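Local coordinates for protein deseasin MCP-01 (Pseudoalteromonas sp., PDB 3VV3) that probably hydrolyses peptide bonds, those of collagen among them, as a serine protease of the subtilisin family, at residues I186-E190 against Y217-V222; F196-A200 against H212-N216. All blocks are in the same frame, centred on the assembly; numbering follows the deposited sequence.

Contact 1: I186-E190 against Y217-V222; sequences ITASE and YENDNV
Helix 180-191 of the subtilisin-like alpha/beta fold meets the turn that leads into strand 222-228, mainly through I186, S189 and E190 on one side and N221 on the other. N219 to V222 form a type I beta turn, closed by V222 N to N219 O. N221 ND2 donates to S189 OG at 3.0 Å, almost in the amide plane but bent at 135°. The same ND2 also reaches I194 O. S189 OG in turn donates to I186 O at 2.6 Å. With chi1 at 75°, S189 OG is turned back along the helix to I186 O and lies only slightly tilted from the plane of that carbonyl. The E190 carboxylate stacks on the N221 amide, their planes 13° apart, and E190 CB lies 3.6 Å from N221 CG. Two waters join E190 to D220: one links E190 OE1 to D220 N, the other the two carboxylates. With an alanine at N221, S189 OG and I194 O would probably lose their shared donor and E190 the flat group it stacks on. I186 fills the apolar side, CG2 3.8 Å from V222 CG2 and CD1 3.7 Å from Y217 CD2. Helix 180-191 is the beta-alpha-beta crossover between parallel strands 166-171 and 195-199, as in the subtilase fold.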
loop_
_atom_site.group_PDB
_atom_site.type_symbol
_atom_site.label_atom_id
_atom_site.label_comp_id
_atom_site.label_asym_id
_atom_site.label_seq_id
_atom_site.Cartn_x
_atom_site.Cartn_y
_atom_site.Cartn_z
ATOM N N ILE A 186 15.918 -8.086 17.514
ATOM C CA ILE A 186 15.822 -9.261 16.669
ATOM C C ILE A 186 16.768 -10.349 17.165
ATOM O O ILE A 186 16.421 -11.529 17.166
ATOM C CB ILE A 186 16.090 -8.920 15.191
ATOM C CG1 ILE A 186 15.002 -7.971 14.685
ATOM C CG2 ILE A 186 16.153 -10.195 14.344
ATOM C CD1 ILE A 186 15.290 -7.365 13.305
ATOM N N THR A 187 17.957 -9.947 17.601
ATOM C CA THR A 187 18.890 -10.893 18.196
ATOM C C THR A 187 18.279 -11.577 19.413
ATOM O O THR A 187 18.437 -12.786 19.598
ATOM C CB THR A 187 20.218 -10.219 18.559
ATOM O OG1 THR A 187 20.881 -9.817 17.356
ATOM C CG2 THR A 187 21.113 -11.183 19.342
ATOM N N ALA A 188 17.548 -10.816 20.224
ATOM C CA ALA A 188 16.900 -11.398 21.393
ATOM C C ALA A 188 15.835 -12.398 20.968
ATOM O O ALA A 188 15.655 -13.433 21.612
ATOM C CB ALA A 188 16.290 -10.325 22.287
ATOM N N SER A 189 15.112 -12.080 19.894
ATOM C CA SER A 189 14.111 -13.003 19.387
ATOM C C SER A 189 14.775 -14.303 18.910
ATOM O O SER A 189 14.209 -15.390 19.071
ATOM C CB SER A 189 13.251 -12.362 18.283
ATOM O OG SER A 189 13.958 -12.267 17.062
ATOM N N GLU A 190 15.975 -14.204 18.341
ATOM C CA GLU A 190 16.687 -15.411 17.925
ATOM C C GLU A 190 17.016 -16.294 19.121
ATOM O O GLU A 190 16.883 -17.512 19.051
ATOM C CB GLU A 190 17.974 -15.092 17.150
ATOM C CG GLU A 190 18.642 -16.369 16.620
ATOM C CD GLU A 190 19.863 -16.116 15.758
ATOM O OE1 GLU A 190 20.295 -14.951 15.642
ATOM O OE2 GLU A 190 20.398 -17.102 15.195
ATOM N N TYR A 217 18.471 -6.875 7.620
ATOM C CA TYR A 217 19.220 -7.249 8.823
ATOM C C TYR A 217 19.847 -8.617 8.587
ATOM O O TYR A 217 19.189 -9.515 8.069
ATOM C CB TYR A 217 18.343 -7.254 10.078
ATOM C CG TYR A 217 18.087 -5.858 10.584
ATOM C CD1 TYR A 217 19.145 -5.055 11.012
ATOM C CD2 TYR A 217 16.800 -5.330 10.617
ATOM C CE1 TYR A 217 18.928 -3.762 11.457
ATOM C CE2 TYR A 217 16.569 -4.040 11.064
ATOM C CZ TYR A 217 17.641 -3.260 11.485
ATOM O OH TYR A 217 17.426 -1.975 11.924
ATOM N N GLU A 218 21.121 -8.762 8.947
ATOM C CA GLU A 218 21.858 -9.999 8.676
ATOM C C GLU A 218 21.657 -11.086 9.741
ATOM O O GLU A 218 22.221 -12.187 9.654
ATOM C CB GLU A 218 23.341 -9.685 8.491
ATOM C CG GLU A 218 23.633 -8.874 7.230
ATOM C CD GLU A 218 25.081 -8.443 7.148
ATOM O OE1 GLU A 218 25.843 -8.735 8.093
ATOM O OE2 GLU A 218 25.460 -7.810 6.140
ATOM N N ASN A 219 20.834 -10.777 10.737
ATOM C CA ASN A 219 20.464 -11.747 11.756
ATOM C C ASN A 219 20.052 -13.075 11.117
ATOM O O ASN A 219 19.277 -13.102 10.159
ATOM C CB ASN A 219 19.327 -11.186 12.616
ATOM C CG ASN A 219 19.722 -9.920 13.366
ATOM O OD1 ASN A 219 19.749 -9.909 14.597
ATOM N ND2 ASN A 219 20.031 -8.855 12.637
ATOM N N ASP A 220 20.573 -14.184 11.634
ATOM C CA ASP A 220 20.287 -15.484 11.026
ATOM C C ASP A 220 18.806 -15.890 11.037
ATOM O O ASP A 220 18.375 -16.683 10.196
ATOM C CB ASP A 220 21.131 -16.588 11.662
ATOM C CG ASP A 220 22.589 -16.528 11.243
ATOM O OD1 ASP A 220 22.872 -16.109 10.097
ATOM O OD2 ASP A 220 23.452 -16.913 12.061
ATOM N N ASN A 221 18.026 -15.366 11.981
ATOM C CA ASN A 221 16.617 -15.765 12.073
ATOM C C ASN A 221 15.688 -14.892 11.225
ATOM O O ASN A 221 14.473 -15.079 11.233
ATOM C CB ASN A 221 16.134 -15.774 13.526
ATOM C CG ASN A 221 16.171 -14.397 14.152
ATOM O OD1 ASN A 221 17.077 -13.606 13.878
ATOM N ND2 ASN A 221 15.189 -14.100 14.997
ATOM N N VAL A 222 16.256 -13.936 10.502
ATOM C CA VAL A 222 15.460 -13.132 9.578
ATOM C C VAL A 222 15.265 -13.896 8.270
ATOM O O VAL A 222 16.233 -14.357 7.666
ATOM C CB VAL A 222 16.130 -11.763 9.294
ATOM C CG1 VAL A 222 15.442 -11.040 8.140
ATOM C CG2 VAL A 222 16.141 -10.894 10.560
HETATM O O HOH W 1 22.198 -14.027 13.966
HETATM O O HOH W 2 23.038 -17.352 14.639
#

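Contact 2: F196-A200 against H212-N216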
loop_
_atom_site.group_PDB
_atom_site.type_symbol
_atom_site.label_atom_id
_atom_site.label_comp_id
_atom_site.label_asym_id
_atom_site.label_seq_id
_atom_site.Cartn_x
_atom_site.Cartn_y
_atom_site.Cartn_z
ATOM N N PHE A 196 11.838 -14.627 12.257
ATOM C CA PHE A 196 11.421 -13.251 11.986
ATOM C C PHE A 196 11.236 -13.124 10.484
ATOM O O PHE A 196 12.210 -12.932 9.757
ATOM C CB PHE A 196 12.517 -12.277 12.469
ATOM C CG PHE A 196 12.126 -10.809 12.428
ATOM C CD1 PHE A 196 12.195 -10.087 11.244
ATOM C CD2 PHE A 196 11.721 -10.152 13.587
ATOM C CE1 PHE A 196 11.851 -8.737 11.212
ATOM C CE2 PHE A 196 11.370 -8.806 13.563
ATOM C CZ PHE A 196 11.435 -8.101 12.376
ATOM N N VAL A 197 9.995 -13.254 10.018
ATOM C CA VAL A 197 9.717 -13.197 8.585
ATOM C C VAL A 197 9.474 -11.749 8.177
ATOM O O VAL A 197 8.731 -11.038 8.846
ATOM C CB VAL A 197 8.491 -14.046 8.227
ATOM C CG1 VAL A 197 8.389 -14.220 6.717
ATOM C CG2 VAL A 197 8.579 -15.405 8.922
ATOM N N ALA A 198 10.102 -11.306 7.089
ATOM C CA ALA A 198 10.075 -9.886 6.734
ATOM C C ALA A 198 9.911 -9.681 5.233
ATOM O O ALA A 198 10.442 -10.451 4.442
ATOM C CB ALA A 198 11.352 -9.194 7.217
ATOM N N ALA A 199 9.190 -8.629 4.860
ATOM C CA ALA A 199 8.879 -8.342 3.464
ATOM C C ALA A 199 10.051 -7.647 2.785
ATOM O O ALA A 199 10.684 -6.772 3.380
ATOM C CB ALA A 199 7.656 -7.453 3.392
ATOM N N ALA A 200 10.324 -8.008 1.532
ATOM C CA ALA A 200 11.485 -7.448 0.845
ATOM C C ALA A 200 11.271 -6.008 0.358
ATOM O O ALA A 200 12.238 -5.287 0.119
ATOM C CB ALA A 200 11.921 -8.349 -0.316
ATOM N N HIS A 212 17.145 -2.437 2.541
ATOM C CA HIS A 212 15.785 -2.181 2.984
ATOM C C HIS A 212 15.668 -2.858 4.336
ATOM O O HIS A 212 16.095 -4.000 4.488
ATOM C CB HIS A 212 14.813 -2.816 1.984
ATOM C CG HIS A 212 13.388 -2.876 2.446
ATOM N ND1 HIS A 212 12.861 -3.973 3.098
ATOM C CD2 HIS A 212 12.363 -2.002 2.297
ATOM C CE1 HIS A 212 11.583 -3.756 3.358
ATOM N NE2 HIS A 212 11.254 -2.569 2.876
ATOM N N TYR A 213 15.110 -2.156 5.321
ATOM C CA TYR A 213 14.989 -2.707 6.674
ATOM C C TYR A 213 13.529 -2.899 7.067
ATOM O O TYR A 213 12.681 -2.094 6.692
ATOM C CB TYR A 213 15.749 -1.814 7.676
ATOM C CG TYR A 213 17.225 -1.854 7.385
ATOM C CD1 TYR A 213 18.004 -2.916 7.836
ATOM C CD2 TYR A 213 17.830 -0.883 6.603
ATOM C CE1 TYR A 213 19.344 -2.990 7.549
ATOM C CE2 TYR A 213 19.182 -0.949 6.306
ATOM C CZ TYR A 213 19.932 -2.010 6.783
ATOM O OH TYR A 213 21.281 -2.107 6.506
ATOM N N PRO A 214 13.228 -3.954 7.846
ATOM C CA PRO A 214 14.181 -4.879 8.480
ATOM C C PRO A 214 14.663 -6.063 7.635
ATOM O O PRO A 214 15.436 -6.867 8.152
ATOM C CB PRO A 214 13.392 -5.418 9.685
ATOM C CG PRO A 214 11.952 -5.375 9.215
ATOM C CD PRO A 214 11.864 -4.107 8.387
ATOM N N SER A 215 14.241 -6.189 6.384
ATOM C CA SER A 215 14.607 -7.401 5.638
ATOM C C SER A 215 16.119 -7.556 5.429
ATOM O O SER A 215 16.612 -8.678 5.356
ATOM C CB SER A 215 13.853 -7.508 4.312
ATOM O OG SER A 215 14.124 -6.401 3.490
ATOM N N ASN A 216 16.856 -6.446 5.361
ATOM C CA ASN A 216 18.310 -6.517 5.182
ATOM C C ASN A 216 19.116 -6.820 6.454
ATOM O O ASN A 216 20.336 -6.996 6.374
ATOM C CB ASN A 216 18.870 -5.252 4.500
ATOM C CG ASN A 216 18.919 -5.364 2.981
ATOM O OD1 ASN A 216 17.887 -5.406 2.315
ATOM N ND2 ASN A 216 20.130 -5.409 2.424
#
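P214 and S215 pack along strand 195-199 and its C-terminal end, an inner strand of the parallel sheet in this subtilisin-like fold. The loop carrying them has a cis peptide bond before P214. The apolar part is made by P214, F196 and A198. P214 CG meets the edge of the F196 ring, near its plane, 3.9 Å from CE1. F196 CG is anti to the backbone N (chi1 -172°), which carries the ring toward the proline. A198 CB lies 4.0 Å from S215 CA. W173 also touches P214.

Carbon-to-oxygen contacts gather at the strand end. H212 CE1 approaches A199 O at 3.1 Å, and S215 CB packs on the same oxygen at 3.4 Å. A200 O stands over one face of the H212 ring, offset toward its rim, and accepts a hydrogen bond from N207 ND2. H212 also packs on D203 of the second subunit.

Bonds within 212-216 hold the loop in shape. N216 N donates to H212 O at 2.7 Å. H212 N donates to N216 OD1 from above the carbonyl plane of that amide. The imidazole is fixed in its rotation by a straight bond almost in the ring plane, H212 ND1 to S215 OG, 2.8 Å long at 169°.

From the N terminus, the chain runs through helix 180-191, turns into strand 195-199, and then makes a long loop to strand 222-228. Contact 2 closes the inner part of this loop, bringing 212-216 back alongside strand 195-199. Contact 1 closes the wider span, from the helix to the turn before strand 222-228. Contact 2 is therefore nested within contact 1, and the two do not cross. Their centres are about 10 Å apart. F196 joins them: its N makes a probable hydrogen bond with N221 O, and its ring packs on I186. Together they tie the helix, two neighbouring parallel strands and the connecting loop.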